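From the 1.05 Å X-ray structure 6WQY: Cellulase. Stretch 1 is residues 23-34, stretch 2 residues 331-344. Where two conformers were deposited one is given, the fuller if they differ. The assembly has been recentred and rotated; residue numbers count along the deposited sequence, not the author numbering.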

ATOM      1  N   THR A  23     -13.019  13.890  -7.093  1.00 14.00           N
ATOM      2  CA  THR A  23     -13.949  13.054  -6.355  1.00 14.51           C
ATOM      3  C   THR A  23     -13.340  11.678  -6.126  1.00 12.92           C
ATOM      4  O   THR A  23     -12.490  11.227  -6.903  1.00 13.44           O
ATOM      5  N   PRO A  24     -13.762  10.987  -5.067  1.00 13.09           N
ATOM      6  CA  PRO A  24     -13.195   9.658  -4.802  1.00 13.02           C
ATOM      7  C   PRO A  24     -13.278   8.704  -5.968  1.00 13.15           C
ATOM      8  O   PRO A  24     -12.319   7.977  -6.229  1.00 13.27           O
ATOM      9  N   LEU A  25     -14.404   8.656  -6.667  1.00 13.86           N
ATOM     10  CA  LEU A  25     -14.549   7.687  -7.745  1.00 14.11           C
ATOM     11  C   LEU A  25     -13.657   8.035  -8.930  1.00 14.37           C
ATOM     12  O   LEU A  25     -13.105   7.136  -9.576  1.00 14.09           O
ATOM     13  N   GLU A  26     -13.477   9.330  -9.219  1.00 14.34           N
ATOM     14  CA  GLU A  26     -12.598   9.727 -10.312  1.00 13.98           C
ATOM     15  C   GLU A  26     -11.132   9.463  -9.989  1.00 12.91           C
ATOM     16  O   GLU A  26     -10.353   9.044 -10.855  1.00 13.27           O
ATOM     17  N   ILE A  27     -10.736   9.722  -8.752  1.00 12.11           N
ATOM     18  CA  ILE A  27      -9.381   9.400  -8.331  1.00 11.48           C
ATOM     19  C   ILE A  27      -9.149   7.901  -8.444  1.00 11.64           C
ATOM     20  O   ILE A  27      -8.103   7.448  -8.931  1.00 11.71           O
ATOM     21  N   ALA A  28     -10.139   7.108  -8.040  1.00 11.42           N
ATOM     22  CA  ALA A  28     -10.019   5.660  -8.143  1.00 11.43           C
ATOM     23  C   ALA A  28      -9.863   5.205  -9.590  1.00 11.68           C
ATOM     24  O   ALA A  28      -9.061   4.307  -9.867  1.00 12.27           O
ATOM     25  N   VAL A  29     -10.622   5.795 -10.522  1.00 12.49           N
ATOM     26  CA  VAL A  29     -10.456   5.439 -11.930  1.00 12.78           C
ATOM     27  C   VAL A  29      -9.025   5.678 -12.374  1.00 12.90           C
ATOM     28  O   VAL A  29      -8.437   4.856 -13.086  1.00 13.51           O
ATOM     29  N   SER A  30      -8.437   6.806 -11.973  1.00 12.43           N
ATOM     30  CA  SER A  30      -7.097   7.128 -12.441  1.00 11.69           C
ATOM     31  C   SER A  30      -6.067   6.144 -11.903  1.00 10.89           C
ATOM     32  O   SER A  30      -5.031   5.931 -12.537  1.00 12.06           O
ATOM     33  N   LEU A  31      -6.313   5.553 -10.727  1.00 10.70           N
ATOM     34  CA  LEU A  31      -5.394   4.590 -10.124  1.00 10.50           C
ATOM     35  C   LEU A  31      -5.614   3.165 -10.622  1.00  9.78           C
ATOM     36  O   LEU A  31      -4.687   2.349 -10.535  1.00 10.16           O
ATOM     37  N   GLY A  32      -6.799   2.846 -11.126  1.00 10.82           N
ATOM     38  CA  GLY A  32      -7.021   1.566 -11.793  1.00 10.63           C
ATOM     39  C   GLY A  32      -6.734   0.354 -10.930  1.00 10.36           C
ATOM     40  O   GLY A  32      -7.221   0.232  -9.797  1.00 11.02           O
ATOM     41  N   LEU A  33      -5.970  -0.580 -11.500  1.00 10.21           N
ATOM     42  CA  LEU A  33      -5.570  -1.815 -10.827  1.00  9.77           C
ATOM     43  C   LEU A  33      -4.107  -1.696 -10.448  1.00  9.27           C
ATOM     44  O   LEU A  33      -3.265  -1.371 -11.298  1.00 10.06           O
ATOM     45  N   GLY A  34      -3.791  -1.955  -9.180  1.00  9.29           N
ATOM     46  CA  GLY A  34      -2.442  -1.799  -8.686  1.00  8.61           C
ATOM     47  C   GLY A  34      -1.730  -3.110  -8.382  1.00  8.27           C
ATOM     48  O   GLY A  34      -2.322  -4.171  -8.246  1.00  8.91           O
ATOM     49  N   VAL A 331     -13.054  -9.739  -4.663  1.00 11.84           N
ATOM     50  CA  VAL A 331     -12.527  -8.607  -3.920  1.00 11.14           C
ATOM     51  C   VAL A 331     -12.253  -7.431  -4.847  1.00 11.00           C
ATOM     52  O   VAL A 331     -12.511  -6.280  -4.485  1.00 11.37           O
ATOM     53  N   CYS A 332     -11.716  -7.685  -6.045  1.00 10.86           N
ATOM     54  CA  CYS A 332     -11.450  -6.574  -6.960  1.00 10.94           C
ATOM     55  C   CYS A 332     -12.741  -5.919  -7.441  1.00 11.52           C
ATOM     56  O   CYS A 332     -12.812  -4.687  -7.550  1.00 12.39           O
ATOM     57  N   LYS A 333     -13.767  -6.720  -7.730  0.65 11.40           N
ATOM     58  CA  LYS A 333     -15.049  -6.153  -8.138  0.65 12.36           C
ATOM     59  C   LYS A 333     -15.677  -5.349  -7.004  0.65 12.83           C
ATOM     60  O   LYS A 333     -16.236  -4.268  -7.238  0.65 15.11           O
ATOM     61  N   ALA A 334     -15.577  -5.840  -5.766  1.00 11.64           N
ATOM     62  CA  ALA A 334     -16.092  -5.093  -4.630  1.00 12.16           C
ATOM     63  C   ALA A 334     -15.306  -3.808  -4.427  1.00 12.04           C
ATOM     64  O   ALA A 334     -15.891  -2.755  -4.129  1.00 12.55           O
ATOM     65  N   ALA A 335     -13.983  -3.858  -4.583  1.00 11.42           N
ATOM     66  CA  ALA A 335     -13.192  -2.640  -4.471  1.00 11.28           C
ATOM     67  C   ALA A 335     -13.688  -1.588  -5.460  1.00 11.21           C
ATOM     68  O   ALA A 335     -13.907  -0.422  -5.097  1.00 11.93           O
ATOM     69  N   LYS A 336     -13.885  -1.982  -6.715  1.00 11.56           N
ATOM     70  CA  LYS A 336     -14.418  -1.056  -7.711  1.00 12.02           C
ATOM     71  C   LYS A 336     -15.777  -0.520  -7.282  1.00 12.59           C
ATOM     72  O   LYS A 336     -16.039   0.691  -7.354  1.00 13.51           O
ATOM     73  N   ASP A 337     -16.671  -1.413  -6.850  1.00 11.74           N
ATOM     74  CA  ASP A 337     -18.024  -1.001  -6.488  1.00 12.78           C
ATOM     75  C   ASP A 337     -18.056  -0.052  -5.297  1.00 12.95           C
ATOM     76  O   ASP A 337     -18.997   0.746  -5.170  1.00 14.94           O
ATOM     77  N   TYR A 338     -17.090  -0.153  -4.386  1.00 12.80           N
ATOM     78  CA  TYR A 338     -17.074   0.633  -3.155  1.00 13.04           C
ATOM     79  C   TYR A 338     -16.066   1.773  -3.206  1.00 14.45           C
ATOM     80  O   TYR A 338     -15.813   2.414  -2.176  1.00 18.81           O
ATOM     81  N   GLY A 339     -15.451   2.024  -4.362  1.00 13.25           N
ATOM     82  CA  GLY A 339     -14.723   3.262  -4.581  1.00 13.39           C
ATOM     83  C   GLY A 339     -13.244   3.271  -4.295  1.00 12.42           C
ATOM     84  O   GLY A 339     -12.666   4.357  -4.176  1.00 13.53           O
ATOM     85  N   MET A 340     -12.589   2.110  -4.217  1.00 11.44           N
ATOM     86  CA  MET A 340     -11.185   2.042  -3.813  1.00 10.64           C
ATOM     87  C   MET A 340     -10.352   1.256  -4.818  1.00 10.55           C
ATOM     88  O   MET A 340     -10.733   0.134  -5.184  1.00 12.10           O
ATOM     89  N   PRO A 341      -9.223   1.784  -5.283  1.00 10.39           N
ATOM     90  CA  PRO A 341      -8.331   0.976  -6.132  1.00  9.65           C
ATOM     91  C   PRO A 341      -7.593  -0.052  -5.296  1.00  9.74           C
ATOM     92  O   PRO A 341      -7.047   0.288  -4.245  1.00 10.48           O
ATOM     93  N   PRO A 342      -7.559  -1.323  -5.740  1.00  9.70           N
ATOM     94  CA  PRO A 342      -6.817  -2.355  -5.007  1.00  9.52           C
ATOM     95  C   PRO A 342      -5.428  -2.574  -5.579  1.00  9.56           C
ATOM     96  O   PRO A 342      -5.241  -2.566  -6.804  1.00  9.79           O
ATOM     97  N   PHE A 343      -4.452  -2.806  -4.688  1.00  8.78           N
ATOM     98  CA  PHE A 343      -3.065  -3.086  -5.053  1.00  8.17           C
ATOM     99  C   PHE A 343      -2.708  -4.489  -4.574  1.00  8.21           C
ATOM    100  O   PHE A 343      -2.621  -4.739  -3.367  1.00  8.99           O
ATOM    101  N   TYR A 344      -2.495  -5.396  -5.520  1.00  8.23           N
ATOM    102  CA  TYR A 344      -2.164  -6.783  -5.215  1.00  7.99           C
ATOM    103  C   TYR A 344      -0.766  -6.881  -4.609  1.00  7.78           C
ATOM    104  O   TYR A 344       0.170  -6.231  -5.078  1.00  8.83           O
TER

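The two stretches meet along a line that begins between a helix and a turn and ends in a parallel β bridge, burying 568 Å² in all. Along the helix of residues 24-31, Ala 28 and Leu 31 point toward the second stretch, and both lie against Pro 341. Ala 28 CB rests 3.8 Å from Pro 341 CD and 3.7 Å from Gly 339 O; its single methyl fills the space while letting the backbones approach, with CA atoms 5.4 Å apart at Ala 28 and Pro 341. Leu 31, with chi1 m and chi2 t, brings CB to 3.7 Å from Pro 341 CG, and its CD2 reaches 4.3 Å from Phe 343 CZ, near the plane of the ring at its edge. Pro 341, its ring C-gamma endo, offers a compact apolar surface to both.

Leu 25 starts sideways, but its mt rotamer carries CD2 to within 3.6 Å of Gly 339 CA. Glycine suits this position: with phi 93° and psi 18°, a CB would be jammed against the preceding carbonyl and would also sit tightly against Leu 25 CD2.

The polar contacts at this end pass through water. Water 1 lies between two carbonyls, 3.0 Å from Pro 24 O and 2.8 Å from Gly 339 O, and so joins groups that cannot bond each other directly. Lys 336 also leaves its CA sideways, and its long chain, t, p, t, t from chi1 to chi4, brings NZ 3.7 Å from Val 29 CG2. The ammonium donates to water 2, with NZ 3.1 Å from the water oxygen, and that water donates to Leu 25 O at 3.0 Å.

After the helix, Gly 32 adopts positive phi, which favours glycine, and the chain turns into the bridge. Leu 33 has its CB pointing away, yet chi1 t and chi2 p bring CD1 back to 4.2 Å from Pro 342 CG and 4.4 Å from Cys 332 SG, an apolar pocket suited to a branched side chain.

At the bridge, Gly 34 N donates to Pro 342 O at 2.8 Å, and Tyr 344 N donates to Gly 34 O at 3.0 Å. Pro 342 lacks an amide proton, but its carbonyl remains free to accept. Phe 343 (chi1 m, chi2 70°) lays one ring face over Gly 34: the CA is 3.8 Å from the ring centroid, a CH-pi contact. A CB on Gly 34 would fall 2.2 Å from Phe 343 CD2, so the bare glycine makes room for the ring.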

ATOM      1  CB  THR A  23     -15.265  12.885  -7.130  1.00 16.15           C
ATOM      2  OG1 THR A  23     -15.006  12.160  -8.333  1.00 18.28           O
ATOM      3  CG2 THR A  23     -15.893  14.239  -7.451  1.00 17.32           C
ATOM      4  CB  PRO A  24     -14.004   9.171  -3.594  1.00 14.57           C
ATOM      5  CG  PRO A  24     -14.322  10.431  -2.862  1.00 15.08           C
ATOM      6  CD  PRO A  24     -14.606  11.448  -3.947  1.00 14.61           C
ATOM      7  CB  LEU A  25     -16.010   7.553  -8.153  1.00 15.43           C
ATOM      8  CG  LEU A  25     -16.892   6.932  -7.068  1.00 26.70           C
ATOM      9  CD1 LEU A  25     -18.356   6.928  -7.483  1.00 31.77           C
ATOM     10  CD2 LEU A  25     -16.433   5.519  -6.736  1.00 27.18           C
ATOM     11  CB  GLU A  26     -12.804  11.206 -10.627  1.00 15.42           C
ATOM     12  CG  GLU A  26     -14.086  11.515 -11.383  1.00 24.57           C
ATOM     13  CD  GLU A  26     -14.109  10.866 -12.752  1.00 46.25           C
ATOM     14  OE1 GLU A  26     -14.530   9.694 -12.848  1.00 27.60           O
ATOM     15  OE2 GLU A  26     -13.686  11.522 -13.729  1.00 55.74           O
ATOM     16  CB  ILE A  27      -9.131   9.966  -6.920  1.00 10.87           C
ATOM     17  CG1 ILE A  27      -9.171  11.496  -6.973  1.00 12.49           C
ATOM     18  CG2 ILE A  27      -7.815   9.451  -6.358  1.00 11.96           C
ATOM     19  CD1 ILE A  27      -9.281  12.153  -5.626  1.00 12.63           C
ATOM     20  CB  ALA A  28     -11.215   4.967  -7.490  1.00 13.21           C
ATOM     21  CB  VAL A  29     -11.451   6.224 -12.811  1.00 14.67           C
ATOM     22  CG1 VAL A  29     -11.056   6.161 -14.299  1.00 14.89           C
ATOM     23  CG2 VAL A  29     -12.864   5.701 -12.617  1.00 16.79           C
ATOM     24  CB  SER A  30      -6.721   8.565 -12.075  1.00 11.39           C
ATOM     25  OG  SER A  30      -6.336   8.707 -10.715  1.00 11.90           O
ATOM     26  CB  LEU A  31      -5.480   4.660  -8.599  1.00 10.14           C
ATOM     27  CG  LEU A  31      -4.764   5.878  -8.008  1.00 10.72           C
ATOM     28  CD1 LEU A  31      -5.343   6.271  -6.663  1.00 11.65           C
ATOM     29  CD2 LEU A  31      -3.265   5.633  -7.909  1.00 10.80           C
ATOM     30  CB  LEU A  33      -5.761  -3.022 -11.750  1.00 10.77           C
ATOM     31  CG  LEU A  33      -5.303  -4.369 -11.194  1.00 10.79           C
ATOM     32  CD1 LEU A  33      -6.108  -4.770  -9.959  1.00 12.37           C
ATOM     33  CD2 LEU A  33      -5.399  -5.453 -12.249  1.00 12.62           C
ATOM     34  CB  VAL A 331     -11.275  -9.026  -3.123  1.00 12.19           C
ATOM     35  CG1 VAL A 331     -10.606  -7.817  -2.498  1.00 12.44           C
ATOM     36  CG2 VAL A 331     -11.646 -10.030  -2.044  1.00 12.28           C
ATOM     37  CB  CYS A 332     -10.580  -7.015  -8.129  1.00 11.39           C
ATOM     38  SG  CYS A 332      -8.847  -7.285  -7.689  1.00 11.19           S
ATOM     39  CB  LYS A 333     -15.968  -7.274  -8.616  0.65 12.39           C
ATOM     40  CG  LYS A 333     -17.366  -6.822  -9.017  0.65 16.74           C
ATOM     41  CD  LYS A 333     -17.332  -5.749 -10.094  0.65 17.54           C
ATOM     42  CE  LYS A 333     -18.737  -5.431 -10.593  0.65 21.96           C
ATOM     43  NZ  LYS A 333     -18.792  -4.126 -11.305  0.65 31.37           N
ATOM     44  CB  ALA A 334     -16.073  -5.959  -3.378  1.00 12.44           C
ATOM     45  CB  ALA A 335     -11.716  -2.963  -4.705  1.00 11.59           C
ATOM     46  CB  LYS A 336     -14.508  -1.764  -9.063  1.00 13.82           C
ATOM     47  CG  LYS A 336     -15.108  -0.932 -10.178  1.00 15.85           C
ATOM     48  CD  LYS A 336     -14.264   0.274 -10.502  1.00 16.80           C
ATOM     49  CE  LYS A 336     -14.777   0.995 -11.739  1.00 19.74           C
ATOM     50  NZ  LYS A 336     -14.029   2.260 -11.949  1.00 37.70           N
ATOM     51  CB  ASP A 337     -18.873  -2.228  -6.166  1.00 13.93           C
ATOM     52  CG  ASP A 337     -19.214  -3.059  -7.387  1.00 17.20           C
ATOM     53  OD1 ASP A 337     -19.080  -2.564  -8.526  1.00 18.30           O
ATOM     54  OD2 ASP A 337     -19.640  -4.217  -7.190  1.00 18.88           O
ATOM     55  CB  TYR A 338     -16.844  -0.267  -1.938  1.00 13.11           C
ATOM     56  CG  TYR A 338     -18.059  -1.094  -1.591  1.00 12.53           C
ATOM     57  CD1 TYR A 338     -19.030  -0.604  -0.734  1.00 13.20           C
ATOM     58  CD2 TYR A 338     -18.261  -2.361  -2.148  1.00 13.65           C
ATOM     59  CE1 TYR A 338     -20.162  -1.349  -0.423  1.00 14.61           C
ATOM     60  CE2 TYR A 338     -19.383  -3.108  -1.840  1.00 14.22           C
ATOM     61  CZ  TYR A 338     -20.332  -2.599  -0.977  1.00 14.18           C
ATOM     62  OH  TYR A 338     -21.450  -3.352  -0.676  1.00 16.95           O
ATOM     63  CB  MET A 340     -11.084   1.353  -2.446  1.00 11.24           C
ATOM     64  CG  MET A 340     -11.737   2.143  -1.327  1.00 11.89           C
ATOM     65  SD  MET A 340     -11.746   1.250   0.241  1.00 12.52           S
ATOM     66  CE  MET A 340     -13.124   0.132  -0.046  1.00 13.42           C
ATOM     67  CB  PRO A 341      -7.351   2.002  -6.713  1.00 10.97           C
ATOM     68  CG  PRO A 341      -7.396   3.165  -5.786  1.00 15.78           C
ATOM     69  CD  PRO A 341      -8.763   3.185  -5.155  1.00 10.20           C
ATOM     70  CB  PRO A 342      -7.688  -3.595  -5.223  1.00 10.95           C
ATOM     71  CG  PRO A 342      -8.223  -3.405  -6.639  1.00 11.25           C
ATOM     72  CD  PRO A 342      -8.394  -1.899  -6.818  1.00 10.25           C
ATOM     73  CB  PHE A 343      -2.112  -2.065  -4.424  1.00  8.70           C
ATOM     74  CG  PHE A 343      -2.150  -0.698  -5.075  1.00  8.08           C
ATOM     75  CD1 PHE A 343      -3.258   0.134  -4.932  1.00  9.62           C
ATOM     76  CD2 PHE A 343      -1.076  -0.247  -5.808  1.00  8.33           C
ATOM     77  CE1 PHE A 343      -3.286   1.388  -5.543  1.00  9.71           C
ATOM     78  CE2 PHE A 343      -1.093   1.002  -6.411  1.00  9.69           C
ATOM     79  CZ  PHE A 343      -2.199   1.819  -6.273  1.00  9.84           C
ATOM     80  CB  TYR A 344      -2.260  -7.591  -6.529  1.00  8.99           C
ATOM     81  CG  TYR A 344      -1.857  -9.036  -6.363  1.00  8.73           C
ATOM     82  CD1 TYR A 344      -2.779 -10.009  -5.994  1.00  9.13           C
ATOM     83  CD2 TYR A 344      -0.524  -9.421  -6.505  1.00  8.97           C
ATOM     84  CE1 TYR A 344      -2.385 -11.314  -5.782  1.00  9.42           C
ATOM     85  CE2 TYR A 344      -0.128 -10.718  -6.280  1.00  9.18           C
ATOM     86  CZ  TYR A 344      -1.066 -11.659  -5.921  1.00  9.27           C
ATOM     87  OH  TYR A 344      -0.700 -12.964  -5.666  1.00 10.78           O
TER
HETATM   88  O   HOH W   1     -11.130   6.708  -3.827  1.00 13.89           O
HETATM   89  O   HOH W   2     -14.225   4.344  -9.716  1.00 21.71           O